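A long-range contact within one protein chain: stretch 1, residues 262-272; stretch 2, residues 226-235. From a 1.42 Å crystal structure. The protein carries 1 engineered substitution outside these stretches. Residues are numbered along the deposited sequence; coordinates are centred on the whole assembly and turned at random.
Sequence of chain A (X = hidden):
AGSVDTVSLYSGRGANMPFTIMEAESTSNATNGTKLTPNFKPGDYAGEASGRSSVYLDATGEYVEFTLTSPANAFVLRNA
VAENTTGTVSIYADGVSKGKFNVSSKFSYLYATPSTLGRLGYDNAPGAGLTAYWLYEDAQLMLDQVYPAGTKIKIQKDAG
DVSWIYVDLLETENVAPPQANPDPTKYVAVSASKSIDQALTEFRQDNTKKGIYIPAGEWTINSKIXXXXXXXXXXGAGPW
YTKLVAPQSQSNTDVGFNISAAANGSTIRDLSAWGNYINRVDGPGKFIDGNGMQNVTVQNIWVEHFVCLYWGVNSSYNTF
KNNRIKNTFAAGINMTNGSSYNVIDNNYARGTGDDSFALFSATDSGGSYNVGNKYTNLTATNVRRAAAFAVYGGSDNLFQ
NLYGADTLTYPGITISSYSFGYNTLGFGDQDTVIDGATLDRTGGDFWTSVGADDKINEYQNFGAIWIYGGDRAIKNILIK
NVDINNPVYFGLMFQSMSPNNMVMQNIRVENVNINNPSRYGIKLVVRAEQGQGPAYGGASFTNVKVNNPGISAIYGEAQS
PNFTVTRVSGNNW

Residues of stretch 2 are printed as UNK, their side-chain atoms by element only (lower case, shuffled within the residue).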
# COMPACT_ATOMS: atom_id res chain seq x y z
N ALA A 262 24.23 1.94 -17.18
CA ALA A 262 24.48 3.02 -18.12
C ALA A 262 23.36 4.04 -18.15
O ALA A 262 23.59 5.20 -18.52
CB ALA A 262 24.70 2.45 -19.53
N ALA A 263 22.15 3.65 -17.73
CA ALA A 263 20.99 4.54 -17.73
C ALA A 263 20.66 5.06 -16.33
O ALA A 263 19.55 5.56 -16.10
CB ALA A 263 19.78 3.86 -18.37
N ASN A 264 21.60 4.97 -15.40
CA ASN A 264 21.44 5.72 -14.16
C ASN A 264 21.18 7.18 -14.50
O ASN A 264 21.67 7.69 -15.51
CB ASN A 264 22.71 5.60 -13.31
CG ASN A 264 22.82 4.25 -12.59
OD1 ASN A 264 21.83 3.52 -12.45
ND2 ASN A 264 24.02 3.93 -12.12
N GLY A 265 20.36 7.84 -13.68
CA GLY A 265 19.98 9.21 -13.96
C GLY A 265 18.74 9.36 -14.83
O GLY A 265 18.37 10.49 -15.15
N SER A 266 18.11 8.26 -15.22
CA SER A 266 16.92 8.29 -16.06
C SER A 266 15.71 8.81 -15.29
O SER A 266 15.68 8.87 -14.06
CB SER A 266 16.61 6.89 -16.58
OG SER A 266 17.60 6.45 -17.51
N THR A 267 14.67 9.18 -16.05
CA THR A 267 13.40 9.63 -15.51
C THR A 267 12.29 8.92 -16.25
O THR A 267 12.31 8.86 -17.48
CB THR A 267 13.25 11.14 -15.71
OG1 THR A 267 14.30 11.83 -15.01
CG2 THR A 267 11.90 11.61 -15.18
N ILE A 268 11.33 8.37 -15.51
CA ILE A 268 10.11 7.82 -16.09
C ILE A 268 8.95 8.57 -15.45
O ILE A 268 8.82 8.58 -14.22
CB ILE A 268 9.99 6.31 -15.81
CG1 ILE A 268 11.20 5.56 -16.38
CG2 ILE A 268 8.69 5.76 -16.40
CD1 ILE A 268 11.23 4.08 -16.02
N ARG A 269 8.11 9.20 -16.27
CA ARG A 269 7.07 10.04 -15.68
C ARG A 269 5.81 10.13 -16.52
O ARG A 269 5.83 9.97 -17.74
CB ARG A 269 7.58 11.45 -15.37
CG ARG A 269 7.95 12.28 -16.61
CD ARG A 269 8.41 13.67 -16.17
NE ARG A 269 9.06 14.46 -17.21
CZ ARG A 269 8.45 15.41 -17.91
NH1 ARG A 269 7.17 15.66 -17.71
NH2 ARG A 269 9.13 16.11 -18.82
N ASP A 270 4.70 10.40 -15.82
CA ASP A 270 3.45 10.88 -16.43
C ASP A 270 2.77 9.81 -17.29
O ASP A 270 2.39 10.05 -18.43
CB ASP A 270 3.67 12.18 -17.22
CG ASP A 270 4.29 13.28 -16.37
OD1 ASP A 270 4.15 13.26 -15.13
OD2 ASP A 270 4.92 14.18 -16.96
N LEU A 271 2.61 8.62 -16.72
CA LEU A 271 2.00 7.53 -17.47
C LEU A 271 1.47 6.50 -16.48
O LEU A 271 1.76 6.55 -15.29
CB LEU A 271 3.01 6.91 -18.45
CG LEU A 271 4.36 6.41 -17.91
CD1 LEU A 271 4.24 5.06 -17.20
CD2 LEU A 271 5.40 6.34 -19.05
N SER A 272 0.71 5.55 -17.01
CA SER A 272 0.24 4.43 -16.21
C SER A 272 0.69 3.12 -16.82
O SER A 272 1.01 3.03 -18.02
CB SER A 272 -1.29 4.44 -16.02
OG SER A 272 -1.95 4.32 -17.28
N UNK A 226 14.59 -2.53 -21.88
CA UNK A 226 15.87 -2.21 -21.26
C UNK A 226 16.30 -0.79 -21.59
O UNK A 226 16.25 -0.36 -22.76
c UNK A 226 17.41 -5.82 -18.95
c UNK A 226 16.94 -3.23 -21.65
c UNK A 226 17.54 -4.67 -19.69
c UNK A 226 15.94 -5.48 -21.26
c UNK A 226 16.52 -6.81 -19.36
c UNK A 226 15.79 -6.64 -20.52
c UNK A 226 16.83 -4.49 -20.87
N UNK A 227 16.71 -0.06 -20.56
CA UNK A 227 17.24 1.29 -20.70
C UNK A 227 18.74 1.20 -20.48
O UNK A 227 19.19 0.70 -19.45
c UNK A 227 15.07 2.33 -19.70
c UNK A 227 16.61 2.25 -19.69
c UNK A 227 14.55 2.42 -21.12
c UNK A 227 14.60 3.53 -18.86
N UNK A 228 19.50 1.64 -21.48
CA UNK A 228 20.95 1.57 -21.45
C UNK A 228 21.48 2.67 -22.37
O UNK A 228 20.71 3.49 -22.87
c UNK A 228 21.59 -0.85 -25.46
c UNK A 228 21.46 0.16 -21.79
c UNK A 228 19.39 -1.31 -24.64
c UNK A 228 21.95 -0.37 -24.21
c UNK A 228 21.05 -0.35 -23.15
o UNK A 228 19.93 -1.79 -26.90
c UNK A 228 20.31 -1.31 -25.67
c UNK A 228 19.77 -0.84 -23.38
N UNK A 229 22.79 2.68 -22.58
CA UNK A 229 23.41 3.73 -23.37
C UNK A 229 23.72 4.95 -22.52
O UNK A 229 24.89 5.25 -22.27
N UNK A 230 22.68 5.64 -22.07
CA UNK A 230 22.84 6.83 -21.25
C UNK A 230 21.53 7.11 -20.53
O UNK A 230 20.51 6.45 -20.79
n UNK A 230 21.99 8.55 -26.54
n UNK A 230 20.54 10.31 -26.82
c UNK A 230 23.25 8.04 -22.10
c UNK A 230 22.22 8.48 -23.11
c UNK A 230 21.44 9.67 -26.09
c UNK A 230 22.80 9.55 -24.03
n UNK A 230 21.80 10.16 -24.91
N UNK A 231 21.56 8.09 -19.63
CA UNK A 231 20.35 8.50 -18.93
C UNK A 231 19.26 8.83 -19.94
O UNK A 231 19.51 9.52 -20.93
c UNK A 231 20.64 9.73 -18.06
N UNK A 232 18.06 8.32 -19.69
CA UNK A 232 16.95 8.36 -20.63
C UNK A 232 15.74 8.97 -19.94
O UNK A 232 15.46 8.65 -18.78
c UNK A 232 16.58 6.92 -21.02
o UNK A 232 17.74 6.25 -21.54
c UNK A 232 15.46 6.88 -22.05
N UNK A 233 15.02 9.85 -20.63
CA UNK A 233 13.73 10.34 -20.16
C UNK A 233 12.63 9.60 -20.90
O UNK A 233 12.66 9.50 -22.13
c UNK A 233 13.61 11.84 -20.42
c UNK A 233 14.60 12.68 -19.65
o UNK A 233 15.48 14.85 -20.03
o UNK A 233 13.29 14.61 -20.08
c UNK A 233 14.44 14.15 -19.94
N UNK A 234 11.66 9.07 -20.16
CA UNK A 234 10.46 8.47 -20.72
C UNK A 234 9.29 9.29 -20.19
O UNK A 234 9.07 9.33 -18.97
c UNK A 234 11.55 4.77 -20.60
c UNK A 234 10.34 6.99 -20.35
c UNK A 234 9.04 6.39 -20.91
c UNK A 234 11.56 6.23 -20.89
N UNK A 235 8.59 9.97 -21.08
CA UNK A 235 7.58 10.96 -20.71
C UNK A 235 6.27 10.59 -21.40
O UNK A 235 6.23 10.45 -22.62
c UNK A 235 9.38 12.74 -20.55
c UNK A 235 6.95 13.39 -20.73
c UNK A 235 8.00 12.38 -21.14
O HOH W 1 26.17 6.07 -19.22
O HOH W 2 11.75 14.43 -17.92

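Position 226 carries one carbon leading into a six-membered carbon ring with no heteroatom, and it lies beyond the reach of stretch 1; it is Phe 226. Position 227 has four carbons forked at the second, the pattern of leucine. The CB of Leu 227 packs 3.8 Å from Ala 263 CB, and its CD1 lies 4.4 Å from Ile 268 CD1.

At 228 a carbon and a six-carbon ring bearing one oxygen identify Tyr 228, whose CA-to-CB bond points away from stretch 1. Position 229 has no side-chain atoms, and its backbone N sits 3.6 Å from Ala 262 CB. Gly 229 adopts phi/psi of 85/-69, where a CB would be jammed against the preceding carbonyl oxygen. A water donates to Ala 262 O at 2.8 Å and, weakly, to Gly 229 O at 3.4 Å.

Three carbons, a nitrogen and a carbon carrying two more nitrogens make 230 an arginine. The side chain of Arg 230 starts away from stretch 1, and the contact is made by backbone: its CA approaches Ala 262 O at 3.3 Å in a CA-H...O contact. Position 231 has a single carbon, 3.4 Å from Asn 264 O, and is Ala 231; this methyl lies against the type II turn from Ala 263 to Ser 266.

Position 232 has a carbon carrying one oxygen and one carbon, a pattern that belongs to threonine alone; that first carbon lies 3.7 Å from Ser 266 OG. The hydroxyl of Thr 232 donates back to its own stretch, OG1 to Arg 230 O at 2.9 Å. Its N donates to Ser 266 OG at 2.9 Å, while Ser 266 OG donates to Ala 263 O at 2.6 Å, tying the turn to the incoming strand.

Three carbons ending in two oxygens mark 233 as Glu 233, beside Thr 267. A second water donates to Glu 233 OE1 at 2.7 Å and accepts from Arg 269 NE at 2.8 Å. Position 234 has four carbons forked at the first, one arm two carbons long: Ile 234, with CD1 4.3 Å from Ile 268 CG1 and CG2 4.1 Å from Leu 271 CD2. Position 235, one carbon carrying two, is Val 235; its CG2 covers one face of the Arg 269 guanidinium.

The contact is a short parallel sheet. Thr 267 N donates to Thr 232 O (2.9 Å), Ile 234 N to Thr 267 O (2.8 Å) and Arg 269 N to Ile 234 O (2.9 Å). Ile 268 and Ile 234 share the apolar face, while Thr 267, Glu 233, Arg 269 and Val 235 occupy the other.

Stretch 2 (226-235) FLYGRATEIV
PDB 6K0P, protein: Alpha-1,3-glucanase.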